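Local structure of long form salivary protein D7L1 (Aedes aegypti, 3DXL) at residues I12-M17 and Q272-N277; A32-W37 and Q48-C53. The protein modulates blood feeding of female mosquitoes by binding and sequestering host mediators, with eicosanoids held in an N-terminal pocket and biogenic amines in a C-terminal one. One frame throughout, in Å; residues are numbered along the deposited sequence.

Overall arrangement
Two PBP/GOBP family regions follow each other along this chain, and the two contacts show packing between distant parts of the chain and packing within one region. From the N terminus, helix 6-20 supplies residues 12-17, whose partner, 272-277, comes only after helix 257-271; contact 1 thus closes a loop of 254 residues and ties the first helix to the C-terminal part. Contact 2 is nested inside that loop and closes a short one, bringing helix 27-34 onto helix 45-58. Their centres lie about 12 Å apart, and helix 6-20 joins them through the disulfide C16-C53 and through F13 against W37.

Contact 1. Residues I12-M17 and Q272-N277; sequences IFTRCM and QIYAFN
A small van der Waals contact, T14 against Y274 and A275, joins helix 6-20 of the N-terminal region to the turn that follows helix 257-271. It buries 112 Å² and contains no hydrogen bond between the two segments. The hydroxyl of T14 lies against the root of the tyrosine side chain, with OG1 of T14 3.5 Å from CB of Y274. CB of T14 lies 3.6 Å from O of Y274, and its methyl CG2 rests at the start of the A275 backbone, 4.2 Å from N of A275. A chi1 of 58° sets OG1 between the threonine's own N and carbonyl carbon, where it hydrogen-bonds back to the carbonyl of L10 one helical turn earlier. The type I turn from I273 to F276, closed by F276 N to I273 O at 2.8 Å, presents CB of Y274 to the helix. Beyond CB the phenol leads away from residues 12-17; its OH is hydrogen-bonded to E7 and its ring makes a cation-pi contact with R147. With the threonine hydroxyl engaged within its own helix, the direct touch is mainly one of shape; the tyrosine hydroxyl makes a directional bond from this turn back to helix 6-20 at E7.

Contact 2. Residues A32-W37 and Q48-C53; sequences AKWKEW and QCFGKC
W34 and F50 lay their rings almost flat on one another, an offset stack that fastens helix 27-34, at W34, to helix 45-58. The planes differ by 4°, and the centroid of the six-membered ring of W34 lies 4.4 Å from that of the F50 ring. Because the rings are displaced, their closest atoms are CE3 of W34 and CG of F50, 3.6 Å apart. The two side chains run past each other in opposite directions: the outer part of the indole reaches the base of the phenylalanine, with CZ3 of W34 3.6 Å from CB of F50, whereas the far side of the phenyl ring returns toward the base of the tryptophan, with CE2 of F50 3.8 Å from CB of W34. CB of F50 consequently makes a CH-pi contact over the indole face, 21° off the normal of its six-membered ring. In F50 the ring leaves opposite the backbone N (chi1 165°), a direction that carries it out from its helix along the indole.

In one of its two conformers, M17 of helix 6-20 packs on both aromatic residues, and C16 also packs on F50. Just beyond W34 the chain turns through a Schellman motif, with W37 at the C-prime position; W37, a leukotriene E4-binding residue, starts away from helix 45-58 at its CB and takes no part in the stack.

The polar edge of the indole is satisfied separately, NE1 of W34 hydrogen-bonding to the carbonyl O of E40, which restrains the ring's rotation. No hydrogen bond or salt bridge joins the two segments, and the link between them therefore rests on dispersion between nearly parallel faces and on the CH-pi contact, while the polar N-H serves the neighbouring loop.

Contact 1. Residues I12-M17 and Q272-N277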
loop_
_atom_site.group_PDB
_atom_site.type_symbol
_atom_site.label_atom_id
_atom_site.label_comp_id
_atom_site.label_asym_id
_atom_site.label_seq_id
_atom_site.Cartn_x
_atom_site.Cartn_y
_atom_site.Cartn_z
ATOM N N ILE A 12 3.499 -3.142 -1.317
ATOM C CA ILE A 12 3.694 -3.614 -2.688
ATOM C C ILE A 12 3.733 -5.138 -2.772
ATOM O O ILE A 12 3.005 -5.744 -3.557
ATOM C CB ILE A 12 4.968 -2.996 -3.327
ATOM C CG1 ILE A 12 4.737 -1.509 -3.612
ATOM C CG2 ILE A 12 5.357 -3.756 -4.606
ATOM C CD1 ILE A 12 5.991 -0.730 -3.979
ATOM N N PHE A 13 4.575 -5.763 -1.953
ATOM C CA PHE A 13 4.720 -7.205 -2.057
ATOM C C PHE A 13 3.397 -7.909 -1.748
ATOM O O PHE A 13 2.966 -8.806 -2.474
ATOM C CB PHE A 13 5.825 -7.744 -1.135
ATOM C CG PHE A 13 7.206 -7.151 -1.382
ATOM C CD1 PHE A 13 7.657 -6.866 -2.663
ATOM C CD2 PHE A 13 8.042 -6.878 -0.304
ATOM C CE1 PHE A 13 8.933 -6.329 -2.864
ATOM C CE2 PHE A 13 9.315 -6.339 -0.498
ATOM C CZ PHE A 13 9.746 -6.064 -1.773
ATOM N N THR A 14 2.754 -7.505 -0.654
ATOM C CA THR A 14 1.516 -8.169 -0.253
ATOM C C THR A 14 0.363 -7.919 -1.219
ATOM O O THR A 14 -0.406 -8.845 -1.490
ATOM C CB THR A 14 1.114 -7.848 1.205
ATOM O OG1 THR A 14 0.957 -6.435 1.367
ATOM C CG2 THR A 14 2.165 -8.382 2.172
ATOM N N ARG A 15 0.246 -6.697 -1.748
ATOM C CA ARG A 15 -0.773 -6.407 -2.756
ATOM C C ARG A 15 -0.556 -7.263 -4.006
ATOM O O ARG A 15 -1.491 -7.855 -4.542
ATOM C CB ARG A 15 -0.809 -4.918 -3.116
ATOM C CG ARG A 15 -1.687 -4.554 -4.315
ATOM C CD ARG A 15 -3.170 -4.934 -4.150
ATOM N NE ARG A 15 -3.798 -4.308 -2.985
ATOM C CZ ARG A 15 -4.303 -3.079 -2.979
ATOM N NH1 ARG A 15 -4.292 -2.327 -4.076
ATOM N NH2 ARG A 15 -4.836 -2.603 -1.861
ATOM N N CYS A 16 0.687 -7.340 -4.464
ATOM C CA CYS A 16 0.980 -8.109 -5.660
ATOM C C CYS A 16 0.739 -9.603 -5.442
ATOM O O CYS A 16 0.257 -10.289 -6.349
ATOM C CB CYS A 16 2.402 -7.819 -6.115
ATOM S SG CYS A 16 2.573 -6.158 -6.808
ATOM N N MET A 17 1.015 -10.108 -4.236
ATOM C CA MET A 17 0.695 -11.498 -3.938
ATOM C C MET A 17 -0.812 -11.711 -3.875
ATOM O O MET A 17 -1.325 -12.685 -4.426
ATOM C CB MET A 17 1.368 -11.968 -2.653
ATOM C CG MET A 17 2.857 -12.169 -2.833
ATOM S SD MET A 17 3.631 -13.021 -1.463
ATOM C CE MET A 17 3.666 -11.685 -0.265
ATOM N N GLN A 272 -4.753 -4.035 9.230
ATOM C CA GLN A 272 -4.068 -4.553 10.409
ATOM C C GLN A 272 -3.099 -5.682 10.085
ATOM O O GLN A 272 -2.192 -5.947 10.873
ATOM C CB GLN A 272 -5.079 -5.072 11.427
ATOM C CG GLN A 272 -6.051 -4.014 11.930
ATOM C CD GLN A 272 -7.177 -4.575 12.780
ATOM O OE1 GLN A 272 -7.237 -5.771 13.058
ATOM N NE2 GLN A 272 -8.096 -3.703 13.177
ATOM N N ILE A 273 -3.311 -6.364 8.960
ATOM C CA ILE A 273 -2.460 -7.480 8.550
ATOM C C ILE A 273 -2.347 -7.386 7.039
ATOM O O ILE A 273 -3.281 -7.737 6.318
ATOM C CB ILE A 273 -3.076 -8.864 8.923
ATOM C CG1 ILE A 273 -3.546 -8.912 10.389
ATOM C CG2 ILE A 273 -2.074 -9.985 8.626
ATOM C CD1 ILE A 273 -4.393 -10.128 10.722
ATOM N N TYR A 274 -1.209 -6.926 6.543
ATOM C CA TYR A 274 -1.097 -6.728 5.104
ATOM C C TYR A 274 -1.287 -8.041 4.335
ATOM O O TYR A 274 -1.893 -8.046 3.263
ATOM C CB TYR A 274 0.209 -6.021 4.744
ATOM C CG TYR A 274 0.181 -4.514 4.943
ATOM C CD1 TYR A 274 -0.807 -3.886 5.722
ATOM C CD2 TYR A 274 1.158 -3.714 4.363
ATOM C CE1 TYR A 274 -0.822 -2.514 5.889
ATOM C CE2 TYR A 274 1.165 -2.344 4.536
ATOM C CZ TYR A 274 0.162 -1.744 5.312
ATOM O OH TYR A 274 0.151 -0.382 5.491
ATOM N N ALA A 275 -0.847 -9.155 4.924
ATOM C CA ALA A 275 -1.048 -10.497 4.364
ATOM C C ALA A 275 -2.416 -11.121 4.687
ATOM O O ALA A 275 -2.583 -12.334 4.559
ATOM C CB ALA A 275 0.082 -11.430 4.806
ATOM N N PHE A 276 -3.391 -10.290 5.082
ATOM C CA PHE A 276 -4.764 -10.711 5.432
ATOM C C PHE A 276 -5.339 -11.828 4.553
ATOM O O PHE A 276 -5.876 -12.817 5.060
ATOM C CB PHE A 276 -5.680 -9.485 5.376
ATOM C CG PHE A 276 -7.082 -9.725 5.868
ATOM C CD1 PHE A 276 -7.395 -9.544 7.208
ATOM C CD2 PHE A 276 -8.093 -10.096 4.986
ATOM C CE1 PHE A 276 -8.693 -9.736 7.666
ATOM C CE2 PHE A 276 -9.398 -10.296 5.445
ATOM C CZ PHE A 276 -9.689 -10.114 6.784
ATOM N N ASN A 277 -5.244 -11.652 3.236
ATOM C CA ASN A 277 -5.858 -12.567 2.278
ATOM C C ASN A 277 -4.913 -13.582 1.657
ATOM O O ASN A 277 -5.325 -14.325 0.759
ATOM C CB ASN A 277 -6.546 -11.769 1.167
ATOM C CG ASN A 277 -7.941 -11.312 1.550
ATOM O OD1 ASN A 277 -8.688 -12.056 2.177
ATOM N ND2 ASN A 277 -8.312 -10.100 1.139
#

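Contact 2. Residues A32-W37 and Q48-C53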
loop_
_atom_site.group_PDB
_atom_site.type_symbol
_atom_site.label_atom_id
_atom_site.label_comp_id
_atom_site.label_asym_id
_atom_site.label_seq_id
_atom_site.Cartn_x
_atom_site.Cartn_y
_atom_site.Cartn_z
ATOM N N ALA A 32 4.824 -19.395 0.036
ATOM C CA ALA A 32 6.024 -19.693 0.819
ATOM C C ALA A 32 7.310 -19.290 0.102
ATOM O O ALA A 32 8.261 -18.837 0.740
ATOM C CB ALA A 32 6.063 -21.165 1.193
ATOM N N LYS A 33 7.339 -19.474 -1.217
ATOM C CA LYS A 33 8.494 -19.105 -2.032
ATOM C C LYS A 33 8.552 -17.606 -2.281
ATOM O O LYS A 33 9.579 -16.964 -2.032
ATOM C CB LYS A 33 8.464 -19.853 -3.361
ATOM C CG LYS A 33 8.791 -21.332 -3.230
ATOM C CD LYS A 33 8.772 -22.057 -4.572
ATOM C CE LYS A 33 7.369 -22.512 -4.957
ATOM N NZ LYS A 33 7.383 -23.540 -6.037
ATOM N N TRP A 34 7.457 -17.035 -2.777
ATOM C CA TRP A 34 7.458 -15.615 -3.120
ATOM C C TRP A 34 7.808 -14.726 -1.922
ATOM O O TRP A 34 8.533 -13.741 -2.070
ATOM C CB TRP A 34 6.117 -15.182 -3.711
ATOM C CG TRP A 34 5.677 -15.904 -4.956
ATOM C CD1 TRP A 34 6.368 -16.854 -5.673
ATOM C CD2 TRP A 34 4.426 -15.725 -5.632
ATOM N NE1 TRP A 34 5.612 -17.267 -6.748
ATOM C CE2 TRP A 34 4.418 -16.590 -6.747
ATOM C CE3 TRP A 34 3.314 -14.897 -5.411
ATOM C CZ2 TRP A 34 3.334 -16.664 -7.631
ATOM C CZ3 TRP A 34 2.238 -14.973 -6.288
ATOM C CH2 TRP A 34 2.256 -15.847 -7.385
ATOM N N LYS A 35 7.308 -15.086 -0.743
ATOM C CA LYS A 35 7.609 -14.336 0.491
ATOM C C LYS A 35 9.099 -14.220 0.742
ATOM O O LYS A 35 9.557 -13.215 1.293
ATOM C CB LYS A 35 6.980 -14.993 1.718
ATOM C CG LYS A 35 5.496 -14.822 1.848
ATOM C CD LYS A 35 5.033 -15.190 3.252
ATOM C CE LYS A 35 5.855 -16.315 3.872
ATOM N NZ LYS A 35 5.403 -16.604 5.261
ATOM N N GLU A 36 9.832 -15.261 0.353
ATOM C CA GLU A 36 11.266 -15.366 0.599
ATOM C C GLU A 36 12.101 -14.893 -0.592
ATOM O O GLU A 36 13.301 -15.190 -0.677
ATOM C CB GLU A 36 11.630 -16.810 0.969
ATOM C CG GLU A 36 10.887 -17.369 2.197
ATOM C CD GLU A 36 11.036 -16.512 3.449
ATOM O OE1 GLU A 36 12.170 -16.089 3.759
ATOM O OE2 GLU A 36 10.017 -16.272 4.134
ATOM N N TRP A 37 11.468 -14.154 -1.503
ATOM C CA TRP A 37 12.141 -13.626 -2.694
ATOM C C TRP A 37 12.579 -14.737 -3.666
ATOM O O TRP A 37 13.528 -14.579 -4.433
ATOM C CB TRP A 37 13.306 -12.706 -2.293
ATOM C CG TRP A 37 12.860 -11.361 -1.775
ATOM C CD1 TRP A 37 12.074 -11.109 -0.673
ATOM C CD2 TRP A 37 13.175 -10.089 -2.338
ATOM N NE1 TRP A 37 11.888 -9.757 -0.531
ATOM C CE2 TRP A 37 12.549 -9.105 -1.539
ATOM C CE3 TRP A 37 13.923 -9.681 -3.451
ATOM C CZ2 TRP A 37 12.661 -7.738 -1.813
ATOM C CZ3 TRP A 37 14.032 -8.329 -3.725
ATOM C CH2 TRP A 37 13.396 -7.370 -2.914
ATOM N N GLN A 48 4.765 -15.066 -13.009
ATOM C CA GLN A 48 5.153 -14.049 -13.971
ATOM C C GLN A 48 4.420 -12.734 -13.725
ATOM O O GLN A 48 5.029 -11.664 -13.724
ATOM C CB GLN A 48 4.923 -14.552 -15.391
ATOM C CG GLN A 48 5.808 -15.746 -15.719
ATOM C CD GLN A 48 5.328 -16.555 -16.900
ATOM O OE1 GLN A 48 4.439 -16.144 -17.646
ATOM N NE2 GLN A 48 5.929 -17.729 -17.077
ATOM N N CYS A 49 3.112 -12.811 -13.490
ATOM C CA CYS A 49 2.345 -11.595 -13.250
ATOM C C CYS A 49 2.615 -10.999 -11.879
ATOM O O CYS A 49 2.594 -9.781 -11.729
ATOM C CB CYS A 49 0.850 -11.824 -13.462
ATOM S SG CYS A 49 0.402 -11.974 -15.211
ATOM N N PHE A 50 2.880 -11.847 -10.887
ATOM C CA PHE A 50 3.342 -11.362 -9.582
ATOM C C PHE A 50 4.618 -10.527 -9.751
ATOM O O PHE A 50 4.725 -9.410 -9.241
ATOM C CB PHE A 50 3.611 -12.528 -8.621
ATOM C CG PHE A 50 4.413 -12.137 -7.404
ATOM C CD1 PHE A 50 3.890 -11.256 -6.459
ATOM C CD2 PHE A 50 5.700 -12.643 -7.197
ATOM C CE1 PHE A 50 4.637 -10.872 -5.350
ATOM C CE2 PHE A 50 6.442 -12.275 -6.077
ATOM C CZ PHE A 50 5.910 -11.384 -5.153
ATOM N N GLY A 51 5.597 -11.077 -10.466
ATOM C CA GLY A 51 6.863 -10.383 -10.675
ATOM C C GLY A 51 6.668 -9.075 -11.413
ATOM O O GLY A 51 7.215 -8.052 -11.020
ATOM N N LYS A 52 5.880 -9.097 -12.485
ATOM C CA LYS A 52 5.597 -7.868 -13.221
ATOM C C LYS A 52 4.946 -6.830 -12.303
ATOM O O LYS A 52 5.295 -5.656 -12.340
ATOM C CB LYS A 52 4.717 -8.123 -14.451
ATOM C CG LYS A 52 4.394 -6.849 -15.232
ATOM C CD LYS A 52 3.266 -7.034 -16.244
ATOM C CE LYS A 52 2.609 -5.688 -16.578
ATOM N NZ LYS A 52 1.577 -5.777 -17.644
ATOM N N CYS A 53 3.988 -7.271 -11.487
ATOM C CA CYS A 53 3.298 -6.379 -10.547
ATOM C C CYS A 53 4.279 -5.647 -9.635
ATOM O O CYS A 53 4.199 -4.428 -9.470
ATOM C CB CYS A 53 2.294 -7.184 -9.716
ATOM S SG CYS A 53 1.345 -6.264 -8.470
#